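Local coordinates for protein bifunctional cytochrome P450/NADPH--P450 reductase (Deinococcus aerius, PDB 7F3H) that hydroxylates organic substrates with molecular oxygen at a heme iron, probably with electrons passed from NADPH by its fused reductase, at residues 359-362 / 363-367; 376-379 / 380-383; 184-187 / 188-192. All coordinates share one frame; numbering follows the deposited sequence.

Overall arrangement
The three contacts are local ones within a cytochrome P450 heme domain. Interaction 3 comes first along the chain, in the C-terminal part of helix 175-190; interaction 1 follows, where strand 356-359 of the mixed sheet passes into helix 361-365; interaction 2 lies further on, in the loop before helix 384-387. Interactions 1 and 2 have centres about 16 Å apart and share helix 317-329, which carries the ExxR motif, as a neighbour. Interaction 3 is about 25 Å from interaction 1 and 36 Å from interaction 2, centre to centre, and lies across the chain's centre from the latter. Two contacts belong to the ExxR neighbourhood and one to the packing of helix 175-190 against helices 80-86 and 199-227.

Interaction 1: residues 359-362 / 363-367; sequences LLIP and ALHRH
I361 and H365 run side by side in the same direction, and their aliphatic-aromatic contact is a CH-pi interaction. The methyl CG2, set opposite the backbone N (chi1 -60° for the CG1 branch), lies over one face of the imidazole, 3.4 Å from the H365 ring centroid and displaced toward the rim near CE1. Apolar packing adds L360 CD2 against A363 CB at 3.7 Å.

Backbone hydrogen bonds form the second group. L364 N reaches L360 O at 2.9 Å, and H365 N reaches I361 O at 2.7 Å in a nearly straight bond (166°). L360 is the N-cap of helix 361-365 and the centre of an inverse gamma turn, by which the chain leaves strand 356-359.

The polar groups find partners beyond the turn. H365 NE2 bonds to K396 N and ND1 makes a weak hydrogen bond to L326 O; the backbone oxygen of H365 accepts a bond from R327, the arginine of the ExxR motif, and R366 forms a salt bridge with D375.

With bonds at both imidazole nitrogens and a methyl over one face, the rotation of this buried ring is probably restricted.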
ATOM      1  N   LEU A 359     -10.315 -10.372   4.567  1.00 22.09           N
ATOM      2  CA  LEU A 359      -9.686 -11.126   3.482  1.00 23.99           C
ATOM      3  C   LEU A 359      -8.228 -11.410   3.837  1.00 26.06           C
ATOM      4  O   LEU A 359      -7.397 -10.489   3.884  1.00 29.64           O
ATOM      5  CB  LEU A 359      -9.773 -10.376   2.157  1.00 23.24           C
ATOM      6  CG  LEU A 359     -11.086  -9.725   1.735  1.00 27.22           C
ATOM      7  CD1 LEU A 359     -10.924  -9.115   0.374  1.00 26.70           C
ATOM      8  CD2 LEU A 359     -12.175 -10.756   1.691  1.00 29.99           C
ATOM      9  N   LEU A 360      -7.888 -12.682   4.020  1.00 25.23           N
ATOM     10  CA  LEU A 360      -6.519 -13.051   4.402  1.00 29.53           C
ATOM     11  C   LEU A 360      -5.649 -13.138   3.141  1.00 27.70           C
ATOM     12  O   LEU A 360      -5.344 -14.212   2.616  1.00 28.87           O
ATOM     13  CB  LEU A 360      -6.542 -14.346   5.211  1.00 26.57           C
ATOM     14  CG  LEU A 360      -5.231 -14.802   5.833  1.00 31.09           C
ATOM     15  CD1 LEU A 360      -4.632 -13.739   6.784  1.00 25.58           C
ATOM     16  CD2 LEU A 360      -5.454 -16.140   6.539  1.00 23.79           C
ATOM     17  N   ILE A 361      -5.205 -11.946   2.698  1.00 23.11           N
ATOM     18  CA  ILE A 361      -4.576 -11.814   1.375  1.00 25.09           C
ATOM     19  C   ILE A 361      -3.400 -12.760   1.172  1.00 30.59           C
ATOM     20  O   ILE A 361      -3.323 -13.395   0.108  1.00 28.51           O
ATOM     21  CB  ILE A 361      -4.187 -10.345   1.132  1.00 25.64           C
ATOM     22  CG1 ILE A 361      -5.389  -9.391   1.168  1.00 22.37           C
ATOM     23  CG2 ILE A 361      -3.445 -10.183  -0.199  1.00 25.24           C
ATOM     24  CD1 ILE A 361      -6.457  -9.631   0.032  1.00 22.52           C
ATOM     25  N   PRO A 362      -2.447 -12.899   2.093  1.00 29.78           N
ATOM     26  CA  PRO A 362      -1.364 -13.857   1.845  1.00 29.46           C
ATOM     27  C   PRO A 362      -1.859 -15.269   1.605  1.00 30.69           C
ATOM     28  O   PRO A 362      -1.337 -15.963   0.721  1.00 32.51           O
ATOM     29  CB  PRO A 362      -0.508 -13.771   3.113  1.00 22.17           C
ATOM     30  CG  PRO A 362      -0.868 -12.506   3.719  1.00 31.26           C
ATOM     31  CD  PRO A 362      -2.262 -12.193   3.369  1.00 30.18           C
ATOM     32  N   ALA A 363      -2.854 -15.720   2.374  1.00 30.95           N
ATOM     33  CA  ALA A 363      -3.357 -17.069   2.170  1.00 29.07           C
ATOM     34  C   ALA A 363      -4.112 -17.169   0.848  1.00 29.20           C
ATOM     35  O   ALA A 363      -4.023 -18.190   0.156  1.00 29.82           O
ATOM     36  CB  ALA A 363      -4.227 -17.483   3.352  1.00 23.98           C
ATOM     37  N   LEU A 364      -4.872 -16.125   0.491  1.00 31.45           N
ATOM     38  CA  LEU A 364      -5.592 -16.091  -0.788  1.00 29.26           C
ATOM     39  C   LEU A 364      -4.632 -16.053  -1.979  1.00 30.94           C
ATOM     40  O   LEU A 364      -4.824 -16.756  -2.988  1.00 26.28           O
ATOM     41  CB  LEU A 364      -6.533 -14.887  -0.806  1.00 27.59           C
ATOM     42  CG  LEU A 364      -7.198 -14.540  -2.141  1.00 27.54           C
ATOM     43  CD1 LEU A 364      -8.238 -15.566  -2.568  1.00 29.01           C
ATOM     44  CD2 LEU A 364      -7.806 -13.200  -2.043  1.00 24.88           C
ATOM     45  N   HIS A 365      -3.617 -15.196  -1.897  1.00 27.36           N
ATOM     46  CA  HIS A 365      -2.657 -15.023  -2.970  1.00 28.02           C
ATOM     47  C   HIS A 365      -1.815 -16.268  -3.190  1.00 30.18           C
ATOM     48  O   HIS A 365      -1.076 -16.335  -4.186  1.00 29.29           O
ATOM     49  CB  HIS A 365      -1.789 -13.822  -2.651  1.00 28.32           C
ATOM     50  CG  HIS A 365      -2.417 -12.518  -3.026  1.00 25.89           C
ATOM     51  ND1 HIS A 365      -1.736 -11.323  -2.969  1.00 27.87           N
ATOM     52  CD2 HIS A 365      -3.651 -12.227  -3.505  1.00 29.09           C
ATOM     53  CE1 HIS A 365      -2.524 -10.347  -3.393  1.00 29.45           C
ATOM     54  NE2 HIS A 365      -3.691 -10.871  -3.728  1.00 28.77           N
ATOM     55  N   ARG A 366      -1.870 -17.216  -2.249  1.00 27.84           N
ATOM     56  CA  ARG A 366      -1.135 -18.468  -2.301  1.00 28.58           C
ATOM     57  C   ARG A 366      -2.042 -19.697  -2.219  1.00 29.08           C
ATOM     58  O   ARG A 366      -1.583 -20.770  -1.823  1.00 32.29           O
ATOM     59  CB  ARG A 366      -0.132 -18.504  -1.156  1.00 29.03           C
ATOM     60  CG  ARG A 366       0.973 -17.527  -1.293  1.00 30.16           C
ATOM     61  CD  ARG A 366       1.888 -17.770  -0.146  1.00 34.45           C
ATOM     62  NE  ARG A 366       2.773 -16.646   0.063  1.00 40.71           N
ATOM     63  CZ  ARG A 366       4.095 -16.752   0.075  1.00 39.75           C
ATOM     64  NH1 ARG A 366       4.642 -17.943  -0.111  1.00 33.65           N
ATOM     65  NH2 ARG A 366       4.859 -15.671   0.262  1.00 40.84           N
ATOM     66  N   HIS A 367      -3.312 -19.572  -2.541  1.00 28.88           N
ATOM     67  CA  HIS A 367      -4.214 -20.712  -2.379  1.00 33.93           C
ATOM     68  C   HIS A 367      -3.944 -21.757  -3.455  1.00 31.23           C
ATOM     69  O   HIS A 367      -4.001 -21.432  -4.644  1.00 30.40           O
ATOM     70  CB  HIS A 367      -5.676 -20.273  -2.446  1.00 30.02           C
ATOM     71  CG  HIS A 367      -6.609 -21.263  -1.822  1.00 31.45           C
ATOM     72  ND1 HIS A 367      -6.764 -22.541  -2.319  1.00 34.89           N
ATOM     73  CD2 HIS A 367      -7.385 -21.193  -0.716  1.00 30.62           C
ATOM     74  CE1 HIS A 367      -7.637 -23.198  -1.575  1.00 31.36           C
ATOM     75  NE2 HIS A 367      -8.014 -22.407  -0.586  1.00 37.20           N
TER

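Interaction 2: residues 376-379 / 380-383; sequences EFDI and DRWT
R381 lays its aliphatic chain along the carbonyl oxygen of D378, with R381 CG 3.3 Å from D378 O. The chain then bends at chi3 (140°), which carries the guanidinium back along the polypeptide to E376. There R381 NH1 meets E376 O near the plane of the guanidinium; the modelled separation of 2.5 Å is very short for a hydrogen bond, and its exact length is doubtful. On the way R381 NH1 also passes D378 CB at 3.4 Å. The same group has partners outside the two segments, for NH1 forms a salt bridge with E324 OE2 and NH2 bonds to N373 O.

With CG trans to the main-chain N (chi1 -176°), the D378 carboxylate is directed forward, and D378 OD1 accepts the N-H of D380 at 3.0 Å. The donor stands above the carboxylate plane, well tilted out of it. This is an Asx turn, and it leads into a short 3-10 segment, in which R381 N makes a weak 3.5 Å bond to D378 O.

D380-R381-W382 lies at the position of the P450 PERF motif, whose arginine, here R381, joins E324 and R327 of the ExxR motif in the family's E-R-R triad; W382 NE1 bonds to the other oxygen of E324. The two nearby carboxylates, D378 and D380, are turned 45° against each other, with D378 OD1 and D380 OD2 4.7 Å apart. D380 OD1 is paired with R320, which would be expected to ease any repulsion between them. The indole of W382 passes its CD1 edge 3.8 Å from I379 O, an oxygen that R320 also holds. Beyond it, T383 caps helix 384-387 through its OG1, which bonds to N386 N.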
ATOM      1  N   GLU A 376       6.098 -20.575  -5.134  1.00 35.32           N
ATOM      2  CA  GLU A 376       7.168 -20.339  -6.097  1.00 40.34           C
ATOM      3  C   GLU A 376       7.038 -18.947  -6.727  1.00 40.33           C
ATOM      4  O   GLU A 376       5.954 -18.564  -7.191  1.00 35.96           O
ATOM      5  CB  GLU A 376       7.124 -21.426  -7.169  1.00 36.96           C
ATOM      6  CG  GLU A 376       8.283 -21.464  -8.164  1.00 50.34           C
ATOM      7  CD  GLU A 376       8.320 -22.796  -8.932  1.00 62.77           C
ATOM      8  OE1 GLU A 376       8.196 -23.868  -8.279  1.00 55.17           O
ATOM      9  OE2 GLU A 376       8.422 -22.760 -10.188  1.00 63.49           O
ATOM     10  N   PHE A 377       8.133 -18.175  -6.699  1.00 35.77           N
ATOM     11  CA  PHE A 377       8.165 -16.864  -7.347  1.00 33.28           C
ATOM     12  C   PHE A 377       8.335 -17.063  -8.846  1.00 31.73           C
ATOM     13  O   PHE A 377       9.354 -17.592  -9.298  1.00 38.25           O
ATOM     14  CB  PHE A 377       9.281 -15.994  -6.767  1.00 30.72           C
ATOM     15  CG  PHE A 377       9.229 -14.533  -7.205  1.00 32.81           C
ATOM     16  CD1 PHE A 377       9.839 -14.118  -8.376  1.00 30.84           C
ATOM     17  CD2 PHE A 377       8.588 -13.576  -6.434  1.00 31.55           C
ATOM     18  CE1 PHE A 377       9.798 -12.786  -8.772  1.00 32.30           C
ATOM     19  CE2 PHE A 377       8.548 -12.231  -6.830  1.00 26.57           C
ATOM     20  CZ  PHE A 377       9.143 -11.837  -7.992  1.00 24.08           C
ATOM     21  N   ASP A 378       7.337 -16.640  -9.620  1.00 34.37           N
ATOM     22  CA  ASP A 378       7.319 -16.915 -11.055  1.00 36.88           C
ATOM     23  C   ASP A 378       6.647 -15.736 -11.757  1.00 31.21           C
ATOM     24  O   ASP A 378       5.430 -15.560 -11.646  1.00 26.97           O
ATOM     25  CB  ASP A 378       6.598 -18.249 -11.313  1.00 32.60           C
ATOM     26  CG  ASP A 378       6.615 -18.692 -12.783  1.00 39.30           C
ATOM     27  OD1 ASP A 378       7.093 -17.941 -13.666  1.00 37.27           O
ATOM     28  OD2 ASP A 378       6.126 -19.818 -13.048  1.00 39.19           O
ATOM     29  N   ILE A 379       7.435 -14.937 -12.491  1.00 28.74           N
ATOM     30  CA  ILE A 379       6.889 -13.751 -13.147  1.00 24.05           C
ATOM     31  C   ILE A 379       6.143 -14.095 -14.427  1.00 34.55           C
ATOM     32  O   ILE A 379       5.352 -13.265 -14.931  1.00 33.03           O
ATOM     33  CB  ILE A 379       7.976 -12.694 -13.425  1.00 26.29           C
ATOM     34  CG1 ILE A 379       9.026 -13.179 -14.412  1.00 29.01           C
ATOM     35  CG2 ILE A 379       8.721 -12.250 -12.151  1.00 28.70           C
ATOM     36  CD1 ILE A 379       9.801 -12.022 -15.020  1.00 26.27           C
ATOM     37  N   ASP A 380       6.302 -15.323 -14.945  1.00 37.70           N
ATOM     38  CA  ASP A 380       5.558 -15.685 -16.154  1.00 37.77           C
ATOM     39  C   ASP A 380       4.067 -15.882 -15.887  1.00 34.23           C
ATOM     40  O   ASP A 380       3.288 -15.923 -16.844  1.00 40.01           O
ATOM     41  CB  ASP A 380       6.133 -16.967 -16.786  1.00 39.56           C
ATOM     42  CG  ASP A 380       7.365 -16.699 -17.661  1.00 37.92           C
ATOM     43  OD1 ASP A 380       7.794 -15.528 -17.749  1.00 36.52           O
ATOM     44  OD2 ASP A 380       7.916 -17.660 -18.253  1.00 44.34           O
ATOM     45  N   ARG A 381       3.646 -15.981 -14.617  1.00 32.96           N
ATOM     46  CA  ARG A 381       2.225 -15.957 -14.297  1.00 29.47           C
ATOM     47  C   ARG A 381       1.544 -14.738 -14.871  1.00 31.02           C
ATOM     48  O   ARG A 381       0.315 -14.744 -15.000  1.00 31.24           O
ATOM     49  CB  ARG A 381       1.980 -15.960 -12.780  1.00 29.89           C
ATOM     50  CG  ARG A 381       2.590 -17.131 -12.050  1.00 34.18           C
ATOM     51  CD  ARG A 381       2.503 -17.009 -10.520  1.00 30.91           C
ATOM     52  NE  ARG A 381       2.181 -18.328  -9.989  1.00 37.60           N
ATOM     53  CZ  ARG A 381       3.005 -19.091  -9.287  1.00 32.55           C
ATOM     54  NH1 ARG A 381       4.217 -18.684  -8.982  1.00 37.87           N
ATOM     55  NH2 ARG A 381       2.601 -20.270  -8.884  1.00 35.52           N
ATOM     56  N   TRP A 382       2.309 -13.685 -15.205  1.00 28.42           N
ATOM     57  CA  TRP A 382       1.743 -12.363 -15.434  1.00 25.70           C
ATOM     58  C   TRP A 382       1.879 -11.884 -16.873  1.00 30.14           C
ATOM     59  O   TRP A 382       1.564 -10.715 -17.152  1.00 31.35           O
ATOM     60  CB  TRP A 382       2.388 -11.362 -14.455  1.00 29.32           C
ATOM     61  CG  TRP A 382       2.110 -11.772 -13.035  1.00 28.56           C
ATOM     62  CD1 TRP A 382       2.993 -12.326 -12.143  1.00 25.92           C
ATOM     63  CD2 TRP A 382       0.841 -11.724 -12.368  1.00 30.86           C
ATOM     64  NE1 TRP A 382       2.350 -12.616 -10.963  1.00 28.68           N
ATOM     65  CE2 TRP A 382       1.032 -12.256 -11.070  1.00 27.84           C
ATOM     66  CE3 TRP A 382      -0.440 -11.264 -12.738  1.00 28.42           C
ATOM     67  CZ2 TRP A 382      -0.006 -12.355 -10.143  1.00 26.29           C
ATOM     68  CZ3 TRP A 382      -1.478 -11.356 -11.812  1.00 27.02           C
ATOM     69  CH2 TRP A 382      -1.250 -11.892 -10.524  1.00 27.51           C
ATOM     70  N   THR A 383       2.274 -12.763 -17.810  1.00 30.31           N
ATOM     71  CA  THR A 383       2.146 -12.440 -19.234  1.00 31.93           C
ATOM     72  C   THR A 383       0.661 -12.261 -19.557  1.00 33.38           C
ATOM     73  O   THR A 383      -0.199 -12.798 -18.859  1.00 33.03           O
ATOM     74  CB  THR A 383       2.735 -13.554 -20.108  1.00 30.04           C
ATOM     75  OG1 THR A 383       1.850 -14.681 -20.087  1.00 34.62           O
ATOM     76  CG2 THR A 383       4.115 -14.007 -19.593  1.00 27.00           C
TER

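Interaction 3: residues 184-187 / 188-192; sequences MHHT and MTMNS
M190 reaches back one helical turn to H186, and its side chain can be traced atom by atom. CB lies beside the carbonyl of T187, with M190 CB 3.6 Å from T187 O. Chi1 (-85°) puts CG on the side of the backbone N, where M190 CG passes H186 O at 3.8 Å and also approaches the imidazole carbon CE1. The sulfur comes next: M190 SD stands 4.0 Å from H186 ND1. Its line to the ring centroid is strongly inclined to the ring normal, so this Met-aromatic approach is oblique. At chi3 the chain bends, and the terminal methyl is carried away from the histidine.

Alpha-helical hydrogen bonds tie the same residues together: M188 N to M184 O, T189 N to H185 O and M190 N to H186 O. M190 N also makes a second, weak bond, to T187 O at 3.3 Å. T189 adds a side-chain bond, its hydroxyl donating weakly to H185 O at 3.4 Å, so that one carbonyl is shared by the amide and the hydroxyl of a single residue. On another flank of the helix the M188 chain, bent at chi2 and chi3, brings M188 CE to 3.8 Å from T187 CG2, a purely apolar touch.

Helix 175-190 corresponds to the F helix of P450 enzymes, in the layer that as a rule covers the substrate channel. Helix 199-227 brings Y208 against the H186 ring, against M190 and into a hydrogen bond with T187 OG1. Helix 80-86 packs on M184, T187 and M190, with N81 holding N191 OD1, while the loop between strands 438-440 and 444-446 meets M188 through S441 and L442, and M184 through L442.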
ATOM      1  N   MET A 184       0.833   8.485  12.578  1.00 31.58           N
ATOM      2  CA  MET A 184       0.544   7.139  12.061  1.00 31.12           C
ATOM      3  C   MET A 184       0.846   6.066  13.107  1.00 32.60           C
ATOM      4  O   MET A 184       0.013   5.180  13.389  1.00 39.47           O
ATOM      5  CB  MET A 184       1.344   6.898  10.785  1.00 26.95           C
ATOM      6  CG  MET A 184       0.801   7.685   9.581  1.00 31.66           C
ATOM      7  SD  MET A 184      -0.824   7.058   9.109  1.00 42.49           S
ATOM      8  CE  MET A 184      -0.310   5.843   7.876  1.00 41.89           C
ATOM      9  N   HIS A 185       2.042   6.125  13.695  1.00 25.18           N
ATOM     10  CA  HIS A 185       2.382   5.167  14.739  1.00 33.43           C
ATOM     11  C   HIS A 185       1.371   5.207  15.892  1.00 38.59           C
ATOM     12  O   HIS A 185       0.877   4.161  16.354  1.00 37.72           O
ATOM     13  CB  HIS A 185       3.791   5.447  15.254  1.00 30.20           C
ATOM     14  CG  HIS A 185       4.207   4.536  16.362  1.00 35.40           C
ATOM     15  ND1 HIS A 185       4.616   3.235  16.145  1.00 39.66           N
ATOM     16  CD2 HIS A 185       4.221   4.717  17.705  1.00 31.01           C
ATOM     17  CE1 HIS A 185       4.907   2.669  17.305  1.00 35.43           C
ATOM     18  NE2 HIS A 185       4.669   3.544  18.267  1.00 36.45           N
ATOM     19  N   HIS A 186       1.042   6.410  16.365  1.00 34.04           N
ATOM     20  CA  HIS A 186       0.116   6.519  17.488  1.00 38.33           C
ATOM     21  C   HIS A 186      -1.275   6.019  17.113  1.00 37.61           C
ATOM     22  O   HIS A 186      -1.975   5.428  17.948  1.00 36.25           O
ATOM     23  CB  HIS A 186       0.063   7.965  17.981  1.00 34.56           C
ATOM     24  CG  HIS A 186      -0.572   8.107  19.322  1.00 37.35           C
ATOM     25  ND1 HIS A 186      -1.853   8.582  19.492  1.00 37.01           N
ATOM     26  CD2 HIS A 186      -0.120   7.778  20.556  1.00 38.28           C
ATOM     27  CE1 HIS A 186      -2.150   8.575  20.779  1.00 44.06           C
ATOM     28  NE2 HIS A 186      -1.115   8.093  21.445  1.00 38.67           N
ATOM     29  N   THR A 187      -1.673   6.228  15.853  1.00 32.12           N
ATOM     30  CA  THR A 187      -2.971   5.750  15.393  1.00 39.18           C
ATOM     31  C   THR A 187      -3.061   4.238  15.500  1.00 37.90           C
ATOM     32  O   THR A 187      -4.070   3.709  15.984  1.00 39.20           O
ATOM     33  CB  THR A 187      -3.214   6.192  13.941  1.00 34.96           C
ATOM     34  OG1 THR A 187      -3.543   7.588  13.888  1.00 30.63           O
ATOM     35  CG2 THR A 187      -4.311   5.371  13.292  1.00 32.78           C
ATOM     36  N   MET A 188      -1.984   3.532  15.137  1.00 34.93           N
ATOM     37  CA  MET A 188      -2.032   2.076  15.304  1.00 44.16           C
ATOM     38  C   MET A 188      -2.000   1.687  16.780  1.00 45.36           C
ATOM     39  O   MET A 188      -2.604   0.681  17.164  1.00 52.34           O
ATOM     40  CB  MET A 188      -0.885   1.375  14.555  1.00 48.02           C
ATOM     41  CG  MET A 188      -0.833   1.641  13.053  1.00 44.18           C
ATOM     42  SD  MET A 188      -2.397   1.307  12.195  1.00 61.78           S
ATOM     43  CE  MET A 188      -2.546   2.777  11.162  1.00 52.51           C
ATOM     44  N   THR A 189      -1.355   2.504  17.625  1.00 46.58           N
ATOM     45  CA  THR A 189      -1.326   2.225  19.067  1.00 48.29           C
ATOM     46  C   THR A 189      -2.724   2.306  19.680  1.00 52.17           C
ATOM     47  O   THR A 189      -3.077   1.505  20.559  1.00 53.75           O
ATOM     48  CB  THR A 189      -0.392   3.224  19.771  1.00 43.11           C
ATOM     49  OG1 THR A 189       0.978   2.877  19.541  1.00 41.85           O
ATOM     50  CG2 THR A 189      -0.684   3.331  21.279  1.00 46.91           C
ATOM     51  N   MET A 190      -3.540   3.257  19.203  1.00 53.51           N
ATOM     52  CA  MET A 190      -4.896   3.434  19.729  1.00 61.84           C
ATOM     53  C   MET A 190      -5.786   2.228  19.444  1.00 65.85           C
ATOM     54  O   MET A 190      -6.744   1.969  20.188  1.00 69.19           O
ATOM     55  CB  MET A 190      -5.530   4.693  19.142  1.00 48.25           C
ATOM     56  CG  MET A 190      -5.184   5.943  19.892  1.00 52.93           C
ATOM     57  SD  MET A 190      -5.608   7.439  18.993  1.00 52.49           S
ATOM     58  CE  MET A 190      -7.174   7.861  19.768  1.00 50.76           C
ATOM     59  N   ASN A 191      -5.489   1.477  18.381  1.00 60.68           N
ATOM     60  CA  ASN A 191      -6.299   0.310  18.058  1.00 69.60           C
ATOM     61  C   ASN A 191      -6.175  -0.805  19.097  1.00 77.54           C
ATOM     62  O   ASN A 191      -6.935  -1.777  19.023  1.00 82.29           O
ATOM     63  CB  ASN A 191      -5.922  -0.200  16.661  1.00 65.31           C
ATOM     64  CG  ASN A 191      -6.306   0.790  15.545  1.00 63.26           C
ATOM     65  OD1 ASN A 191      -7.358   1.434  15.590  1.00 55.48           O
ATOM     66  ND2 ASN A 191      -5.439   0.915  14.546  1.00 64.13           N
ATOM     67  N   SER A 192      -5.257  -0.689  20.063  1.00 75.10           N
ATOM     68  CA  SER A 192      -5.126  -1.676  21.128  1.00 80.81           C
ATOM     69  C   SER A 192      -5.170  -0.992  22.489  1.00 90.51           C
ATOM     70  O   SER A 192      -6.157  -0.314  22.802  1.00 83.59           O
ATOM     71  CB  SER A 192      -3.834  -2.469  20.957  1.00 84.79           C
ATOM     72  OG  SER A 192      -3.775  -3.044  19.661  1.00 91.31           O
TER